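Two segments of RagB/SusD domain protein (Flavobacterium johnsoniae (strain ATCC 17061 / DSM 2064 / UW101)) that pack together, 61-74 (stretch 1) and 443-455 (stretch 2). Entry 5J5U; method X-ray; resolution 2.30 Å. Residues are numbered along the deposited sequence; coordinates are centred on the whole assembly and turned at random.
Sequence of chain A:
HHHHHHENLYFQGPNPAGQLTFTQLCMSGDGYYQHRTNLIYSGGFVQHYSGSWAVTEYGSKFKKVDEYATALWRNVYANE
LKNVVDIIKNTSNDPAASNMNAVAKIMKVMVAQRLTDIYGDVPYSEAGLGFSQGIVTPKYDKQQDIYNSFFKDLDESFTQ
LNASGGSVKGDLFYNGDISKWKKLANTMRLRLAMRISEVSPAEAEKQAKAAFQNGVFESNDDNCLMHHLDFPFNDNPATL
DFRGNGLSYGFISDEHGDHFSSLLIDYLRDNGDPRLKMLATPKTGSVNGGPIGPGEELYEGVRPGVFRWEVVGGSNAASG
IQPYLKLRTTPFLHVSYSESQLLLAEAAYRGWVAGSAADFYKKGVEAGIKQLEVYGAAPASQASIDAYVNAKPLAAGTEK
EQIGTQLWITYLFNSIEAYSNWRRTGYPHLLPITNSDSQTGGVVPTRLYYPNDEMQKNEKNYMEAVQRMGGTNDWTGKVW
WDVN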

# COMPACT_ATOMS: atom_id res chain seq x y z
N LYS A 61 -1.57 17.47 8.13
CA LYS A 61 -1.13 18.86 7.95
C LYS A 61 0.33 19.02 7.46
O LYS A 61 0.71 20.12 7.07
N PHE A 62 1.10 17.93 7.47
CA PHE A 62 2.52 17.89 7.06
C PHE A 62 3.49 18.54 8.07
O PHE A 62 3.93 19.67 7.92
N LYS A 63 3.81 17.79 9.12
CA LYS A 63 4.83 18.20 10.07
C LYS A 63 5.86 17.07 10.22
O LYS A 63 5.50 15.89 10.26
N LYS A 64 7.14 17.42 10.27
CA LYS A 64 8.22 16.44 10.32
C LYS A 64 8.50 15.94 11.72
O LYS A 64 8.62 16.73 12.65
N VAL A 65 8.63 14.63 11.83
CA VAL A 65 9.19 13.96 13.02
C VAL A 65 10.14 12.92 12.44
O VAL A 65 9.70 12.01 11.70
N ASP A 66 11.42 13.07 12.74
CA ASP A 66 12.48 12.21 12.18
C ASP A 66 12.16 10.74 12.36
O ASP A 66 12.31 9.95 11.45
N GLU A 67 11.77 10.38 13.57
CA GLU A 67 11.46 9.01 13.89
C GLU A 67 10.33 8.48 13.00
O GLU A 67 10.36 7.31 12.56
N TYR A 68 9.35 9.34 12.71
CA TYR A 68 8.19 8.90 11.95
C TYR A 68 8.59 8.70 10.51
O TYR A 68 8.21 7.71 9.90
N ALA A 69 9.38 9.61 9.98
CA ALA A 69 9.83 9.52 8.60
C ALA A 69 10.85 8.40 8.37
O ALA A 69 10.91 7.87 7.26
N THR A 70 11.65 8.03 9.40
CA THR A 70 12.68 7.02 9.17
C THR A 70 12.36 5.63 9.73
O THR A 70 13.18 4.70 9.58
N ALA A 71 11.20 5.47 10.35
CA ALA A 71 10.78 4.19 10.93
C ALA A 71 10.80 2.98 9.94
O ALA A 71 11.31 1.90 10.28
N LEU A 72 10.24 3.17 8.74
CA LEU A 72 10.32 2.13 7.71
C LEU A 72 11.79 1.77 7.41
O LEU A 72 12.17 0.60 7.43
N TRP A 73 12.63 2.78 7.14
CA TRP A 73 14.05 2.55 6.89
C TRP A 73 14.71 1.69 7.98
O TRP A 73 15.26 0.61 7.71
N ARG A 74 14.62 2.18 9.20
CA ARG A 74 15.27 1.56 10.33
C ARG A 74 14.83 0.12 10.54
O ARG A 74 15.66 -0.76 10.75
N VAL A 443 1.75 21.64 0.51
CA VAL A 443 2.32 20.82 -0.56
C VAL A 443 2.51 19.37 -0.08
O VAL A 443 3.20 19.14 0.92
N VAL A 444 1.91 18.40 -0.77
CA VAL A 444 2.09 17.04 -0.29
C VAL A 444 3.56 16.60 -0.41
O VAL A 444 4.19 16.74 -1.45
N PRO A 445 4.13 16.12 0.70
CA PRO A 445 5.46 15.53 0.65
C PRO A 445 5.52 14.42 -0.38
O PRO A 445 4.59 13.60 -0.46
N THR A 446 6.61 14.35 -1.14
CA THR A 446 6.68 13.38 -2.21
C THR A 446 7.70 12.26 -1.96
O THR A 446 7.90 11.40 -2.81
N ARG A 447 8.32 12.27 -0.78
CA ARG A 447 9.13 11.13 -0.29
C ARG A 447 9.37 11.34 1.20
O ARG A 447 9.12 12.42 1.70
N LEU A 448 9.86 10.32 1.90
CA LEU A 448 10.39 10.53 3.24
C LEU A 448 11.92 10.50 3.13
O LEU A 448 12.48 10.12 2.08
N TYR A 449 12.61 10.93 4.18
CA TYR A 449 14.04 11.24 4.03
C TYR A 449 14.94 10.24 4.77
O TYR A 449 14.56 9.67 5.80
N TYR A 450 16.15 10.03 4.24
CA TYR A 450 17.12 9.13 4.87
C TYR A 450 17.49 9.66 6.25
O TYR A 450 17.57 10.88 6.43
N PRO A 451 17.72 8.76 7.23
CA PRO A 451 18.15 9.24 8.55
C PRO A 451 19.56 9.81 8.51
O PRO A 451 20.42 9.33 7.76
N ASN A 452 19.77 10.84 9.33
CA ASN A 452 21.04 11.51 9.48
C ASN A 452 22.19 10.56 9.92
O ASN A 452 23.37 10.83 9.68
N ASP A 453 21.83 9.45 10.55
CA ASP A 453 22.81 8.41 10.87
C ASP A 453 23.56 7.96 9.63
O ASP A 453 24.71 7.57 9.72
N GLU A 454 22.89 8.00 8.48
CA GLU A 454 23.53 7.61 7.23
C GLU A 454 24.58 8.64 6.85
O GLU A 454 25.63 8.29 6.32
N MET A 455 24.30 9.90 7.13
CA MET A 455 25.29 10.96 6.92
C MET A 455 26.49 10.78 7.87
O MET A 455 27.61 11.12 7.52

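Three aromatic rings, each with an aliphatic carbon seated over one face, organise this contact, and a single hydrogen bond crosses between the stretches; residues that touch are at least 377 apart in sequence, and the two segments together bury 708 Å². The ring of Tyr449 is the centrepiece. Its CA-to-CB bond points away from stretch 1, but chi1 at 49° (p) and chi2 at -92° bring the end of the side chain back, so that the ring reaches the start of the helix at 66-74. There Tyr449 OH donates to Asp66 OD1 at 2.7 Å, with the carboxylate oxygen near the ring plane. Asp66 leaves its backbone sideways, and its m rotamer brings the carboxylate within reach of the hydroxyl. Ala69 CB points toward stretch 2 and sits over a face of the same ring, 3.6 Å from Tyr449 CE1; the methyl carbon Ala69 CB is 3.9 Å from the centroid of the Tyr449 ring, a CH-pi contact. Lys64 (m, t, m, t) lays its aliphatic chain beside the tyrosine, Lys64 CD lying 3.7 Å from Tyr449 CE1, while Lys64 NZ is 5.2 Å from the centroid of the Tyr449 ring, at most a weak cation-pi attraction.

Leu448 (m, t) also points in, Leu448 CD1 reaching Ala69 O at 3.5 Å and Leu448 CD2 lying 4.2 Å from Ala69 CB. Thr70, with chi1 in p, divides its branches: Thr70 OG1 donates to Asp66 O within its own helix at 2.9 Å, leaving Thr70 CG2 to pack 3.5 Å from Tyr449 O and 3.7 Å from Pro451 CB.

At one end of the contact, Trp73 (chi1 t, chi2 -78°) points toward stretch 2 and is buried. Pro451 covers one face of the indole, Pro451 CD lying 3.6 Å from the centroid of the Trp73 five-membered ring and almost on the ring normal, a CH-pi contact. Trp73 CZ3 approaches Tyr450 CD1 at 3.5 Å; the two rings meet obliquely, with planes at 53°. Glu454 contributes aliphatic packing, Glu454 CG lying 3.5 Å from Trp73 CZ2, while its OE1 is hydrogen-bonded elsewhere in the structure.

At the other end, Phe62 has positive phi; its CA-to-CB bond points toward stretch 2 and its chi1 is m. Pro445 CD rests over one face, 3.7 Å from Phe62 CD1. Val444 points its CA-to-CB bond away, yet Val444 CG2 still comes within 3.9 Å of Phe62 CZ, and Val443 O lies 3.4 Å from Phe62 CD2.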

# COMPACT_ATOMS: atom_id res chain seq x y z
CB LYS A 61 -1.29 19.63 9.27
CG LYS A 61 -2.71 19.72 9.75
CD LYS A 61 -2.87 20.75 10.86
CE LYS A 61 -2.12 20.39 12.12
NZ LYS A 61 -2.44 21.34 13.26
CB PHE A 62 2.70 18.54 5.68
CG PHE A 62 1.66 18.11 4.66
CD1 PHE A 62 1.13 16.81 4.69
CD2 PHE A 62 1.21 19.00 3.69
CE1 PHE A 62 0.18 16.41 3.78
CE2 PHE A 62 0.27 18.62 2.76
CZ PHE A 62 -0.27 17.32 2.81
CB LYS A 63 4.21 18.55 11.42
CG LYS A 63 3.31 19.75 11.40
CD LYS A 63 2.95 20.20 12.80
CE LYS A 63 1.95 21.34 12.76
NZ LYS A 63 1.63 21.77 14.14
CB LYS A 64 9.52 17.02 9.76
CG LYS A 64 9.41 17.56 8.38
CD LYS A 64 10.73 17.42 7.66
CE LYS A 64 11.73 18.46 8.11
NZ LYS A 64 12.86 18.58 7.12
CB VAL A 65 8.11 13.27 13.90
CG1 VAL A 65 8.74 12.72 15.18
CG2 VAL A 65 6.98 14.24 14.26
CB ASP A 66 13.85 12.51 12.82
CG ASP A 66 14.36 13.88 12.47
OD1 ASP A 66 13.88 14.47 11.47
OD2 ASP A 66 15.26 14.38 13.19
CB GLU A 67 11.05 8.89 15.36
CG GLU A 67 10.68 7.51 15.78
CD GLU A 67 9.96 7.46 17.10
OE1 GLU A 67 8.79 7.87 17.12
OE2 GLU A 67 10.54 6.97 18.11
CB TYR A 68 7.03 9.90 12.05
CG TYR A 68 6.40 10.02 13.43
CD1 TYR A 68 6.80 9.20 14.48
CD2 TYR A 68 5.35 10.94 13.67
CE1 TYR A 68 6.22 9.30 15.75
CE2 TYR A 68 4.75 11.04 14.95
CZ TYR A 68 5.19 10.22 15.98
OH TYR A 68 4.64 10.30 17.24
CB ALA A 69 10.41 10.86 8.15
CB THR A 70 14.03 7.45 9.77
OG1 THR A 70 13.92 7.55 11.20
CG2 THR A 70 14.48 8.79 9.18
CB ALA A 71 9.39 4.33 11.53
CB LEU A 72 9.62 2.58 6.42
CG LEU A 72 9.47 1.57 5.28
CD1 LEU A 72 8.55 0.45 5.70
CD2 LEU A 72 8.96 2.23 4.01
CB TRP A 73 14.76 3.89 6.80
CG TRP A 73 16.24 3.82 6.63
CD1 TRP A 73 17.18 3.57 7.59
CD2 TRP A 73 16.97 4.08 5.42
NE1 TRP A 73 18.44 3.62 7.04
CE2 TRP A 73 18.34 3.95 5.72
CE3 TRP A 73 16.59 4.41 4.11
CZ2 TRP A 73 19.33 4.13 4.76
CZ3 TRP A 73 17.57 4.59 3.16
CH2 TRP A 73 18.93 4.45 3.50
CB ARG A 74 15.01 2.36 11.59
CG ARG A 74 15.28 1.60 12.86
CD ARG A 74 14.83 2.40 14.06
NE ARG A 74 15.43 1.88 15.29
CZ ARG A 74 14.87 0.96 16.07
NH1 ARG A 74 13.68 0.45 15.76
NH2 ARG A 74 15.51 0.55 17.16
CB VAL A 443 3.67 21.37 -1.02
CG1 VAL A 443 4.22 20.50 -2.17
CG2 VAL A 443 3.52 22.83 -1.47
CB VAL A 444 1.18 16.04 -1.01
CG1 VAL A 444 1.27 14.64 -0.32
CG2 VAL A 444 -0.25 16.54 -1.02
CB PRO A 445 5.67 15.01 2.07
CG PRO A 445 4.76 15.88 2.91
CD PRO A 445 3.56 16.08 2.06
CB THR A 446 6.98 14.07 -3.56
OG1 THR A 446 7.98 15.08 -3.38
CG2 THR A 446 5.68 14.73 -4.09
CB ARG A 447 10.46 11.00 -1.04
CG ARG A 447 11.44 12.18 -0.73
CD ARG A 447 12.76 12.10 -1.52
NE ARG A 447 13.71 11.12 -0.98
CZ ARG A 447 14.59 11.36 0.00
NH1 ARG A 447 14.65 12.56 0.57
NH2 ARG A 447 15.42 10.40 0.43
CB LEU A 448 9.86 9.47 4.22
CG LEU A 448 8.33 9.45 4.42
CD1 LEU A 448 7.93 8.34 5.40
CD2 LEU A 448 7.79 10.80 4.89
CB TYR A 449 14.29 12.68 4.49
CG TYR A 449 13.68 13.05 5.84
CD1 TYR A 449 12.41 13.62 5.92
CD2 TYR A 449 14.37 12.84 7.02
CE1 TYR A 449 11.85 13.96 7.15
CE2 TYR A 449 13.82 13.18 8.25
CZ TYR A 449 12.55 13.74 8.30
OH TYR A 449 11.99 14.06 9.52
CB TYR A 450 18.40 9.01 4.05
CG TYR A 450 18.30 8.83 2.54
CD1 TYR A 450 17.49 7.87 1.97
CD2 TYR A 450 19.08 9.62 1.70
CE1 TYR A 450 17.45 7.72 0.57
CE2 TYR A 450 19.06 9.48 0.33
CZ TYR A 450 18.25 8.54 -0.24
OH TYR A 450 18.25 8.43 -1.61
CB PRO A 451 18.08 7.97 9.44
CG PRO A 451 18.21 6.84 8.49
CD PRO A 451 17.57 7.29 7.19
CB ASN A 452 20.88 12.67 10.46
CG ASN A 452 22.08 13.58 10.47
OD1 ASN A 452 22.55 13.99 9.41
ND2 ASN A 452 22.62 13.86 11.65
CB ASP A 453 22.12 7.19 11.50
CG ASP A 453 21.36 7.53 12.75
OD1 ASP A 453 20.22 8.04 12.63
OD2 ASP A 453 21.92 7.32 13.84
CB GLU A 454 22.50 7.45 6.12
CG GLU A 454 21.73 6.16 6.22
CD GLU A 454 22.63 4.95 5.97
OE1 GLU A 454 23.43 4.99 5.02
OE2 GLU A 454 22.54 3.97 6.74
CB MET A 455 24.66 12.34 7.12
CG MET A 455 25.63 13.51 7.04
SD MET A 455 26.30 13.74 5.37
CE MET A 455 27.68 14.83 5.74